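Local structure of metallo-carboxypeptidase (Pseudomonas aeruginosa, 4A38) at residues W174-Q179 against P218-D223; E183-W188 against M349-H354; A235-N240 against A248-E253; R298-F303 against L343-E348. The protein probably acts as a zinc-dependent carboxypeptidase of the M14 family, removing residues from the C-terminal ends of peptide chains. All coordinates share one frame; numbering follows the deposited sequence.

Contact 1 (W174-Q179 against P218-D223); sequences WVIAQQ and PNMNPD
Ala177 and Met220 join two chains that run nearly the same way, 22° apart, through the backbone bond from Met220 N to Ala177 O (2.8 Å). Both chains leave the central sheet of the M14 carboxypeptidase fold here. Residues 174-179 end strand 171-177, and residues 218-223 follow the neighbouring parallel strand 212-217. The same carbonyl also takes a CA-H...O contact from Asn219. Met220 carries the apolar part. Its chain bends twice beyond CG, and CG lies 4.0 Å from Ile176 CB. Its CB and CG run alongside CG of Gln179, both side chains pointing the same way. The Gln179 side chain comes within about 6 Å of the zinc ion, nearest atoms; its amide is held by Trp243 and Asp271. The Gln178 amide bonds Pro181 O through NE2 and Glu187 N through OE1. It only packs against Asn219, ND2 to Gln178 CD 3.7 Å, with the amide planes 66° apart. Water 1 accepts from that ND2 and lies within bonding distance of Gln178 O and Asn221 O. Asn219 OD1 reaches forward to accept from Asn221 N, closing an Asx turn. Asn221 is the N-cap of helix 222-226, and its OD1 accepts from Gly224 N. The other arm of this amide crosses the contact: Asn221 ND2 donates to Gln179 O at 2.9 Å, with the acceptor only 5° out of the amide plane.

Contact 2 (E183-W188 against M349-H354); sequences EHMAEW and MPFKDH. With ZN (zinc ion), chain C; BZS (L-benzylsuccinic acid), chain D.
Glu183 and Phe351 meet at the zinc site of the carboxypeptidase fold, where the turn before helix 185-196 faces the end of strand 343-350. Glu183 grips the metal with both carboxylate oxygens, OE1 at 2.2 Å and OE2 at 2.4 Å from the zinc ion. His180 and His273 are the other protein ligands, and one carboxylate of the bound benzylsuccinate adds O1 and O2. OE1 also accepts from Gly274 N, which helps fix the rotation of the carboxylate. Further back, CG of Glu183 lies at the edge of the Phe351 ring, 4.0 Å from CZ, and the carboxylate plane stands 80° to the ring. Met185 fills the middle of the contact. Its CG sits between the backbone N and the carbonyl carbon (chi1 54°), and two further bends carry the methyl over the ring. Met185 CE makes a nearly central CH-pi contact, 3.4 Å from the Phe351 ring centroid and 8° off the ring normal. SD follows at 4.1 Å from the same Phe351 centroid, a Met-aromatic contact. Met185 also slides past Met349 in the opposite direction, CG to CE 3.9 Å. Ala186 adds its CA at 4.0 Å from the same Met349 CE.

Contact 3 (A235-N240 against A248-E253); sequences AGQDLN and AERSPE. With BZS (L-benzylsuccinic acid), chain D.
Gln237 and Arg250 form the polar half of this contact, in which an active-site loop of the M14 carboxypeptidase fold, 235-240, is tied to the N-terminal end of helix 252-264. The direct hydrogen bond runs from Arg250 NE to Gln237 OE1 (2.8 Å). The bond uses a lone pair of OE1 and lies in the guanidinium plane, with the two flat groups turned 77° apart. The Arg250 chain is extended from CG to NE, which brings the guanidinium across to the loop. The Gln237 amide is gripped at its other end too, with NE2 donating to Asp238 O. Two waters extend the link: water 2 joins Ala235 O to Arg250 NH1, and water 3 joins Gln237 OE1 to Arg250 NH2.

The apolar half lies deeper. Leu239 CD1 touches Glu253 CB at 3.8 Å, and CD2 touches Ser251 CB at 3.9 Å. Ser251 holds the N-cap position, but its OG bonds to Ser247 N.

Asp238 and Asn240 face the active site. Asp238 OD1 accepts from Asn240 N in an Asx turn and also bonds His180, a zinc ligand, as its second-shell partner. Asn240 reaches the bound benzylsuccinate directly, ND2 donating to its O4 at 2.9 Å.

Contact 4 (R298-F303 against L343-E348); sequences RLEQRF and LAFTIE. With BZS (L-benzylsuccinic acid), chain D.
A helix packed on a strand of the central sheet, as in an alpha/beta fold, brings Phe303 and Leu343 together. The 298-303 part of helix 294-310 approaches the 343-348 part of strand 343-350 to 8.7 Å between the axes of these short segments, and their directions differ by 54°. Phe303 and Phe345 are the aromatic pair. Their planes lie 32° apart, and the side chains slide past each other in opposite directions. Phe345 CD2 lies over one face of the Phe303 ring, offset toward the rim, and Phe345 CE2 is 3.3 Å from Phe303 CD1. A chi1 of 179° carries the Phe303 ring along the strand toward Ile347, whose CD1 is 4.3 Å from Phe303 CE1. Leu343 puts its two methyls between helix residues: CD1 is 3.5 Å from Glu300 CG, and CD2 is 4.2 Å from Phe303 CB. The aliphatic part of Glu300 also meets the Phe345 ring, CG to CZ 3.6 Å. Its buried carboxylate is satisfied by Tyr292 and Cys286 N, while water 4 donates to OE2 and accepts from Ala344 N. Glu348, the predicted proton donor/acceptor, continues the strand to the active site, its OE2 3.1 Å from benzylsuccinate O1. Strand 343-350 lies between strands 268-275 and 282-284, and helix 366-383 packs against Phe303 through Thr379 and Leu383.

How the contacts relate
Contacts 1, 2 and 4 are buried and all reach the same central sheet, whereas contact 3 extends to the surface. Contacts 2 and 4 share strand 343-350 and adjoin in sequence, so one strand serves helix packing at one end and the zinc site at the other. Contact 4 is largely apolar and aromatic. Contact 2 combines sulfur and ring packing with metal binding. Contact 1 relies on backbone and amide bonds, and contact 3 on an arginine, waters and a leucine. Gln178 links contact 1 to Glu187 of contact 2, and Gln179 bonds weakly to Asn240 of contact 3. Contacts 2, 3 and 4 each touch the benzylsuccinate.

Contact 1 (W174-Q179 against P218-D223)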
# COMPACT_ATOMS: atom_id res chain seq x y z
N TRP A 174 7.86 6.05 12.93
CA TRP A 174 6.58 6.18 12.22
C TRP A 174 6.45 5.37 10.93
O TRP A 174 7.37 5.32 10.11
CB TRP A 174 6.29 7.65 11.90
CG TRP A 174 6.07 8.53 13.11
CD1 TRP A 174 7.00 8.87 14.05
CD2 TRP A 174 4.86 9.20 13.47
NE1 TRP A 174 6.45 9.72 14.98
CE2 TRP A 174 5.13 9.94 14.64
CE3 TRP A 174 3.57 9.25 12.92
CZ2 TRP A 174 4.16 10.72 15.27
CZ3 TRP A 174 2.60 10.03 13.54
CH2 TRP A 174 2.90 10.76 14.72
N VAL A 175 5.29 4.75 10.76
CA VAL A 175 4.99 3.95 9.59
C VAL A 175 3.55 4.22 9.20
O VAL A 175 2.64 3.89 9.96
CB VAL A 175 5.11 2.45 9.90
CG1 VAL A 175 4.84 1.64 8.65
CG2 VAL A 175 6.48 2.13 10.49
N ILE A 176 3.32 4.83 8.03
CA ILE A 176 1.95 5.09 7.59
C ILE A 176 1.75 4.42 6.23
O ILE A 176 2.72 4.22 5.47
CB ILE A 176 1.65 6.61 7.51
CG1 ILE A 176 2.17 7.22 6.21
CG2 ILE A 176 2.24 7.31 8.73
CD1 ILE A 176 3.63 6.92 5.94
N ALA A 177 0.51 4.06 5.93
CA ALA A 177 0.26 3.36 4.69
C ALA A 177 -0.98 3.68 3.88
O ALA A 177 -2.00 4.13 4.40
CB ALA A 177 0.30 1.85 4.95
N GLN A 178 -0.85 3.44 2.58
CA GLN A 178 -1.91 3.59 1.59
C GLN A 178 -2.53 4.98 1.41
O GLN A 178 -3.76 5.12 1.38
CB GLN A 178 -3.01 2.54 1.87
CG GLN A 178 -3.72 1.99 0.61
CD GLN A 178 -4.49 0.70 0.90
OE1 GLN A 178 -4.08 -0.10 1.72
NE2 GLN A 178 -5.61 0.50 0.21
N GLN A 179 -1.68 6.01 1.29
CA GLN A 179 -2.18 7.36 1.03
C GLN A 179 -2.87 7.28 -0.33
O GLN A 179 -3.80 8.03 -0.62
CB GLN A 179 -1.04 8.37 0.93
CG GLN A 179 -0.33 8.69 2.24
CD GLN A 179 0.63 9.85 2.09
OE1 GLN A 179 0.22 11.00 1.97
NE2 GLN A 179 1.93 9.54 2.09
N PRO A 218 -2.39 2.46 9.93
CA PRO A 218 -2.75 1.35 9.03
C PRO A 218 -3.35 1.79 7.68
O PRO A 218 -3.15 1.13 6.66
CB PRO A 218 -3.73 0.53 9.85
CG PRO A 218 -3.23 0.75 11.26
CD PRO A 218 -2.93 2.23 11.28
N ASN A 219 -4.10 2.88 7.69
CA ASN A 219 -4.68 3.39 6.45
C ASN A 219 -4.91 4.91 6.40
O ASN A 219 -5.75 5.46 7.12
CB ASN A 219 -5.99 2.66 6.12
CG ASN A 219 -6.47 2.99 4.74
OD1 ASN A 219 -7.01 4.07 4.50
ND2 ASN A 219 -6.25 2.08 3.80
N MET A 220 -4.17 5.56 5.51
CA MET A 220 -4.22 7.00 5.32
C MET A 220 -5.33 7.55 4.43
O MET A 220 -5.48 8.76 4.34
CB MET A 220 -2.91 7.49 4.72
CG MET A 220 -1.76 7.50 5.67
SD MET A 220 -1.94 8.76 6.91
CE MET A 220 -2.16 10.26 5.85
N ASN A 221 -6.10 6.69 3.77
CA ASN A 221 -7.13 7.20 2.86
C ASN A 221 -8.32 6.24 2.79
O ASN A 221 -8.60 5.66 1.74
CB ASN A 221 -6.50 7.36 1.46
CG ASN A 221 -7.29 8.29 0.56
OD1 ASN A 221 -8.50 8.46 0.71
ND2 ASN A 221 -6.59 8.88 -0.42
N PRO A 222 -9.06 6.08 3.90
CA PRO A 222 -10.21 5.18 3.90
C PRO A 222 -11.32 5.51 2.89
O PRO A 222 -11.94 4.61 2.35
CB PRO A 222 -10.69 5.24 5.35
CG PRO A 222 -10.32 6.63 5.77
CD PRO A 222 -8.94 6.78 5.19
N ASP A 223 -11.56 6.79 2.62
CA ASP A 223 -12.61 7.13 1.65
C ASP A 223 -12.19 6.59 0.29
O ASP A 223 -12.95 5.88 -0.35
CB ASP A 223 -12.83 8.65 1.55
CG ASP A 223 -13.20 9.28 2.88
OD1 ASP A 223 -13.53 8.55 3.83
OD2 ASP A 223 -13.16 10.53 2.96
O HOH W 1 -6.34 3.79 1.23

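Contact 2 (E183-W188 against M349-H354)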
# COMPACT_ATOMS: atom_id res chain seq x y z
N GLU A 183 -3.46 1.21 -3.84
CA GLU A 183 -2.30 0.42 -3.45
C GLU A 183 -2.52 -0.44 -2.20
O GLU A 183 -1.83 -0.31 -1.18
CB GLU A 183 -1.10 1.37 -3.28
CG GLU A 183 -0.59 1.96 -4.63
CD GLU A 183 0.28 3.21 -4.46
OE1 GLU A 183 0.87 3.42 -3.37
OE2 GLU A 183 0.37 4.00 -5.44
N HIS A 184 -3.49 -1.36 -2.30
CA HIS A 184 -3.87 -2.25 -1.21
C HIS A 184 -2.79 -3.10 -0.55
O HIS A 184 -2.94 -3.50 0.61
CB HIS A 184 -5.03 -3.13 -1.68
CG HIS A 184 -6.28 -2.36 -1.95
ND1 HIS A 184 -7.31 -2.27 -1.04
CD2 HIS A 184 -6.62 -1.54 -2.98
CE1 HIS A 184 -8.22 -1.44 -1.50
NE2 HIS A 184 -7.83 -0.98 -2.67
N MET A 185 -1.72 -3.38 -1.28
CA MET A 185 -0.62 -4.15 -0.71
C MET A 185 -0.10 -3.42 0.53
O MET A 185 0.44 -4.04 1.45
CB MET A 185 0.52 -4.29 -1.73
CG MET A 185 1.00 -2.96 -2.30
SD MET A 185 0.01 -2.37 -3.68
CE MET A 185 0.55 -3.52 -4.96
N ALA A 186 -0.29 -2.10 0.55
CA ALA A 186 0.20 -1.30 1.67
C ALA A 186 -0.42 -1.67 3.01
O ALA A 186 0.32 -1.88 3.98
CB ALA A 186 -0.00 0.20 1.38
N GLU A 187 -1.75 -1.76 3.08
CA GLU A 187 -2.35 -2.13 4.37
C GLU A 187 -2.01 -3.58 4.74
O GLU A 187 -1.91 -3.90 5.92
CB GLU A 187 -3.87 -1.91 4.40
CG GLU A 187 -4.47 -2.25 5.78
CD GLU A 187 -5.65 -1.35 6.16
OE1 GLU A 187 -6.44 -0.98 5.26
OE2 GLU A 187 -5.80 -1.03 7.37
N TRP A 188 -1.84 -4.44 3.74
CA TRP A 188 -1.47 -5.83 4.01
C TRP A 188 -0.14 -5.84 4.76
O TRP A 188 0.05 -6.59 5.72
CB TRP A 188 -1.36 -6.64 2.71
CG TRP A 188 -2.69 -7.06 2.17
CD1 TRP A 188 -3.31 -6.59 1.04
CD2 TRP A 188 -3.60 -8.00 2.76
NE1 TRP A 188 -4.55 -7.19 0.90
CE2 TRP A 188 -4.74 -8.05 1.95
CE3 TRP A 188 -3.55 -8.80 3.91
CZ2 TRP A 188 -5.83 -8.88 2.24
CZ3 TRP A 188 -4.62 -9.62 4.20
CH2 TRP A 188 -5.75 -9.65 3.37
N MET A 349 5.98 -1.94 -3.11
CA MET A 349 5.71 -3.34 -3.38
C MET A 349 5.05 -3.40 -4.77
O MET A 349 4.26 -2.51 -5.13
CB MET A 349 4.81 -3.94 -2.30
CG MET A 349 5.53 -4.22 -0.98
SD MET A 349 4.38 -4.67 0.36
CE MET A 349 3.61 -3.06 0.64
N PRO A 350 5.38 -4.42 -5.57
CA PRO A 350 4.83 -4.58 -6.92
C PRO A 350 3.41 -5.11 -7.09
O PRO A 350 2.97 -5.94 -6.30
CB PRO A 350 5.83 -5.51 -7.57
CG PRO A 350 6.16 -6.46 -6.42
CD PRO A 350 6.38 -5.47 -5.28
N PHE A 351 2.72 -4.63 -8.11
CA PHE A 351 1.38 -5.12 -8.42
C PHE A 351 1.58 -6.40 -9.22
O PHE A 351 0.68 -7.25 -9.31
CB PHE A 351 0.59 -4.12 -9.28
CG PHE A 351 -0.12 -3.07 -8.48
CD1 PHE A 351 0.56 -1.94 -8.04
CD2 PHE A 351 -1.46 -3.24 -8.14
CE1 PHE A 351 -0.10 -0.98 -7.27
CE2 PHE A 351 -2.12 -2.28 -7.37
CZ PHE A 351 -1.44 -1.15 -6.94
N LYS A 352 2.76 -6.53 -9.82
CA LYS A 352 3.10 -7.72 -10.61
C LYS A 352 3.66 -8.79 -9.68
O LYS A 352 2.93 -9.35 -8.86
CB LYS A 352 4.11 -7.35 -11.70
CG LYS A 352 3.54 -6.38 -12.73
CD LYS A 352 4.56 -5.96 -13.79
CE LYS A 352 3.94 -4.97 -14.76
NZ LYS A 352 4.94 -4.38 -15.70
N ASP A 353 4.96 -9.07 -9.79
CA ASP A 353 5.60 -10.07 -8.93
C ASP A 353 6.94 -9.47 -8.53
O ASP A 353 7.32 -8.42 -9.03
CB ASP A 353 5.82 -11.37 -9.74
CG ASP A 353 6.15 -12.59 -8.88
OD1 ASP A 353 6.24 -12.50 -7.64
OD2 ASP A 353 6.32 -13.68 -9.47
N HIS A 354 7.62 -10.12 -7.59
CA HIS A 354 8.95 -9.69 -7.17
C HIS A 354 9.77 -10.71 -7.95
O HIS A 354 10.07 -11.79 -7.45
CB HIS A 354 9.11 -9.87 -5.66
CG HIS A 354 10.46 -9.47 -5.14
ND1 HIS A 354 11.34 -10.39 -4.60
CD2 HIS A 354 11.06 -8.27 -5.05
CE1 HIS A 354 12.44 -9.76 -4.21
NE2 HIS A 354 12.29 -8.47 -4.47
ZN ZN C . 1.64 5.44 -3.99
C1 BZS D . 3.63 5.90 -5.69
C2 BZS D . 4.97 6.60 -5.95
CA BZS D . 5.10 7.79 -5.00
C BZS D . 4.18 8.93 -5.45
CB BZS D . 6.54 8.31 -4.96
O1 BZS D . 3.66 4.80 -5.09
O2 BZS D . 2.60 6.49 -6.06
O3 BZS D . 4.15 9.21 -6.66
O4 BZS D . 3.51 9.51 -4.56

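Contact 3 (A235-N240 against A248-E253)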
# COMPACT_ATOMS: atom_id res chain seq x y z
N ALA A 235 -11.92 14.35 -1.86
CA ALA A 235 -11.87 15.69 -2.44
C ALA A 235 -11.18 15.76 -3.80
O ALA A 235 -11.31 16.76 -4.51
CB ALA A 235 -11.20 16.66 -1.47
N GLY A 236 -10.46 14.71 -4.16
CA GLY A 236 -9.77 14.70 -5.44
C GLY A 236 -8.31 15.11 -5.30
O GLY A 236 -7.64 15.39 -6.29
N GLN A 237 -7.82 15.14 -4.06
CA GLN A 237 -6.44 15.50 -3.79
C GLN A 237 -5.54 14.30 -3.60
O GLN A 237 -5.88 13.35 -2.88
CB GLN A 237 -6.36 16.35 -2.52
CG GLN A 237 -4.94 16.60 -2.01
CD GLN A 237 -4.16 17.55 -2.91
OE1 GLN A 237 -4.72 18.49 -3.48
NE2 GLN A 237 -2.85 17.31 -3.03
N ASP A 238 -4.38 14.33 -4.25
CA ASP A 238 -3.39 13.27 -4.13
C ASP A 238 -2.72 13.58 -2.78
O ASP A 238 -2.02 14.58 -2.64
CB ASP A 238 -2.36 13.38 -5.27
CG ASP A 238 -1.28 12.30 -5.21
OD1 ASP A 238 -0.96 11.80 -4.11
OD2 ASP A 238 -0.74 11.98 -6.28
N LEU A 239 -2.94 12.71 -1.80
CA LEU A 239 -2.40 12.93 -0.47
C LEU A 239 -0.88 13.01 -0.39
O LEU A 239 -0.35 13.70 0.47
CB LEU A 239 -2.93 11.86 0.49
CG LEU A 239 -4.42 11.94 0.85
CD1 LEU A 239 -4.76 10.87 1.88
CD2 LEU A 239 -4.76 13.34 1.39
N ASN A 240 -0.19 12.33 -1.30
CA ASN A 240 1.26 12.37 -1.27
C ASN A 240 1.84 13.50 -2.10
O ASN A 240 2.93 13.39 -2.66
CB ASN A 240 1.85 11.03 -1.71
CG ASN A 240 3.20 10.79 -1.07
OD1 ASN A 240 3.49 11.31 0.01
ND2 ASN A 240 4.02 10.00 -1.72
N ALA A 248 -6.76 21.34 6.15
CA ALA A 248 -7.66 20.74 7.12
C ALA A 248 -8.95 20.36 6.40
O ALA A 248 -9.63 19.41 6.79
CB ALA A 248 -7.96 21.74 8.23
N GLU A 249 -9.28 21.09 5.33
CA GLU A 249 -10.49 20.83 4.57
C GLU A 249 -10.31 19.90 3.37
O GLU A 249 -11.15 19.03 3.15
CB GLU A 249 -11.09 22.14 4.05
CG GLU A 249 -11.24 23.23 5.10
CD GLU A 249 -12.63 23.88 5.10
OE1 GLU A 249 -13.11 24.29 4.01
OE2 GLU A 249 -13.24 23.97 6.19
N ARG A 250 -9.24 20.09 2.60
CA ARG A 250 -9.01 19.26 1.41
C ARG A 250 -8.20 17.99 1.66
O ARG A 250 -8.45 16.95 1.03
CB ARG A 250 -8.33 20.08 0.32
CG ARG A 250 -8.21 19.35 -1.02
CD ARG A 250 -7.41 20.16 -2.04
NE ARG A 250 -7.36 19.51 -3.35
CZ ARG A 250 -8.41 19.34 -4.14
NH1 ARG A 250 -9.61 19.77 -3.76
NH2 ARG A 250 -8.27 18.74 -5.32
N SER A 251 -7.24 18.05 2.57
CA SER A 251 -6.43 16.88 2.87
C SER A 251 -6.37 16.65 4.37
O SER A 251 -5.29 16.61 4.96
CB SER A 251 -5.02 17.08 2.30
OG SER A 251 -4.50 18.32 2.73
N PRO A 252 -7.54 16.48 5.01
CA PRO A 252 -7.55 16.26 6.46
C PRO A 252 -6.72 15.06 6.91
O PRO A 252 -6.15 15.08 8.01
CB PRO A 252 -9.04 16.11 6.78
CG PRO A 252 -9.61 15.54 5.50
CD PRO A 252 -8.89 16.34 4.43
N GLU A 253 -6.62 14.03 6.07
CA GLU A 253 -5.85 12.86 6.44
C GLU A 253 -4.38 13.20 6.72
O GLU A 253 -3.79 12.72 7.70
CB GLU A 253 -5.97 11.80 5.34
CG GLU A 253 -7.40 11.34 5.06
CD GLU A 253 -8.16 12.25 4.09
OE1 GLU A 253 -7.67 13.36 3.78
OE2 GLU A 253 -9.25 11.84 3.65
C1 BZS D . 3.63 5.90 -5.69
C2 BZS D . 4.97 6.60 -5.95
CA BZS D . 5.10 7.79 -5.00
C BZS D . 4.18 8.93 -5.45
CB BZS D . 6.54 8.31 -4.96
O1 BZS D . 3.66 4.80 -5.09
O2 BZS D . 2.60 6.49 -6.06
O3 BZS D . 4.15 9.21 -6.66
O4 BZS D . 3.51 9.51 -4.56
O HOH W 2 -12.66 19.08 -4.47
O HOH W 3 -5.80 18.50 -6.32

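Contact 4 (R298-F303 against L343-E348)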
# COMPACT_ATOMS: atom_id res chain seq x y z
N ARG A 298 24.34 7.57 5.01
CA ARG A 298 24.90 6.37 5.63
C ARG A 298 23.77 5.47 6.14
O ARG A 298 23.74 4.26 5.87
CB ARG A 298 25.81 6.76 6.80
CG ARG A 298 26.35 5.58 7.62
CD ARG A 298 27.16 6.05 8.84
NE ARG A 298 26.33 6.77 9.82
CZ ARG A 298 26.74 7.84 10.50
NH1 ARG A 298 27.96 8.32 10.31
NH2 ARG A 298 25.93 8.44 11.37
N LEU A 299 22.83 6.06 6.88
CA LEU A 299 21.71 5.31 7.42
C LEU A 299 20.90 4.64 6.32
O LEU A 299 20.48 3.48 6.47
CB LEU A 299 20.82 6.23 8.27
CG LEU A 299 21.48 6.60 9.61
CD1 LEU A 299 20.73 7.72 10.30
CD2 LEU A 299 21.53 5.37 10.49
N GLU A 300 20.67 5.34 5.21
CA GLU A 300 19.90 4.75 4.12
C GLU A 300 20.62 3.52 3.57
O GLU A 300 19.99 2.53 3.19
CB GLU A 300 19.68 5.78 3.00
CG GLU A 300 18.55 6.79 3.29
CD GLU A 300 18.40 7.80 2.16
OE1 GLU A 300 19.10 7.63 1.13
OE2 GLU A 300 17.59 8.75 2.28
N GLN A 301 21.95 3.57 3.55
CA GLN A 301 22.76 2.45 3.06
C GLN A 301 22.62 1.30 4.04
O GLN A 301 22.52 0.15 3.64
CB GLN A 301 24.22 2.87 2.96
CG GLN A 301 25.13 1.88 2.25
CD GLN A 301 25.41 0.64 3.06
OE1 GLN A 301 25.43 0.68 4.30
NE2 GLN A 301 25.65 -0.48 2.38
N ARG A 302 22.65 1.61 5.33
CA ARG A 302 22.52 0.58 6.34
C ARG A 302 21.16 -0.10 6.22
O ARG A 302 21.09 -1.32 6.12
CB ARG A 302 22.66 1.20 7.73
CG ARG A 302 24.06 1.67 8.09
CD ARG A 302 25.00 0.52 8.41
NE ARG A 302 24.48 -0.31 9.50
CZ ARG A 302 24.20 -1.61 9.36
NH1 ARG A 302 24.39 -2.21 8.20
NH2 ARG A 302 23.71 -2.29 10.39
N PHE A 303 20.10 0.70 6.21
CA PHE A 303 18.75 0.16 6.13
C PHE A 303 18.54 -0.83 4.99
O PHE A 303 18.04 -1.93 5.21
CB PHE A 303 17.73 1.30 5.99
CG PHE A 303 16.30 0.82 5.87
CD1 PHE A 303 15.76 0.52 4.62
CD2 PHE A 303 15.52 0.63 7.01
CE1 PHE A 303 14.45 0.04 4.51
CE2 PHE A 303 14.21 0.15 6.90
CZ PHE A 303 13.68 -0.15 5.65
N LEU A 343 15.80 9.33 9.22
CA LEU A 343 15.84 8.36 8.14
C LEU A 343 14.40 8.23 7.63
O LEU A 343 13.46 8.10 8.43
CB LEU A 343 16.35 7.01 8.67
CG LEU A 343 16.37 5.82 7.71
CD1 LEU A 343 17.18 6.16 6.45
CD2 LEU A 343 16.99 4.60 8.41
N ALA A 344 14.21 8.30 6.32
CA ALA A 344 12.87 8.20 5.75
C ALA A 344 12.91 7.53 4.38
O ALA A 344 13.78 7.81 3.55
CB ALA A 344 12.25 9.59 5.64
N PHE A 345 11.96 6.62 4.14
CA PHE A 345 11.86 5.88 2.90
C PHE A 345 10.42 5.72 2.46
O PHE A 345 9.50 5.77 3.29
CB PHE A 345 12.37 4.45 3.07
CG PHE A 345 13.83 4.29 2.92
CD1 PHE A 345 14.43 4.36 1.66
CD2 PHE A 345 14.62 4.00 4.03
CE1 PHE A 345 15.79 4.14 1.51
CE2 PHE A 345 15.99 3.78 3.89
CZ PHE A 345 16.57 3.84 2.63
N THR A 346 10.25 5.59 1.10
CA THR A 346 8.95 5.26 0.54
C THR A 346 9.19 3.80 0.16
O THR A 346 10.10 3.50 -0.62
CB THR A 346 8.58 6.09 -0.71
OG1 THR A 346 8.54 7.48 -0.39
CG2 THR A 346 7.26 5.67 -1.22
N ILE A 347 8.41 2.82 0.79
CA ILE A 347 8.57 1.41 0.47
C ILE A 347 7.63 1.07 -0.67
O ILE A 347 6.45 1.42 -0.65
CB ILE A 347 8.27 0.53 1.70
CG1 ILE A 347 9.23 0.88 2.84
CG2 ILE A 347 8.39 -0.94 1.34
CD1 ILE A 347 10.69 0.66 2.50
N GLU A 348 8.15 0.39 -1.67
CA GLU A 348 7.35 0.02 -2.82
C GLU A 348 7.22 -1.47 -3.05
O GLU A 348 8.21 -2.18 -3.18
CB GLU A 348 7.93 0.66 -4.09
CG GLU A 348 7.97 2.18 -4.09
CD GLU A 348 6.67 2.79 -4.49
OE1 GLU A 348 5.70 2.04 -4.74
OE2 GLU A 348 6.62 4.03 -4.58
C1 BZS D . 3.63 5.90 -5.69
C2 BZS D . 4.97 6.60 -5.95
CA BZS D . 5.10 7.79 -5.00
C BZS D . 4.18 8.93 -5.45
CB BZS D . 6.54 8.31 -4.96
O1 BZS D . 3.66 4.80 -5.09
O2 BZS D . 2.60 6.49 -6.06
O3 BZS D . 4.15 9.21 -6.66
O4 BZS D . 3.51 9.51 -4.56
O HOH W 4 16.12 9.34 4.59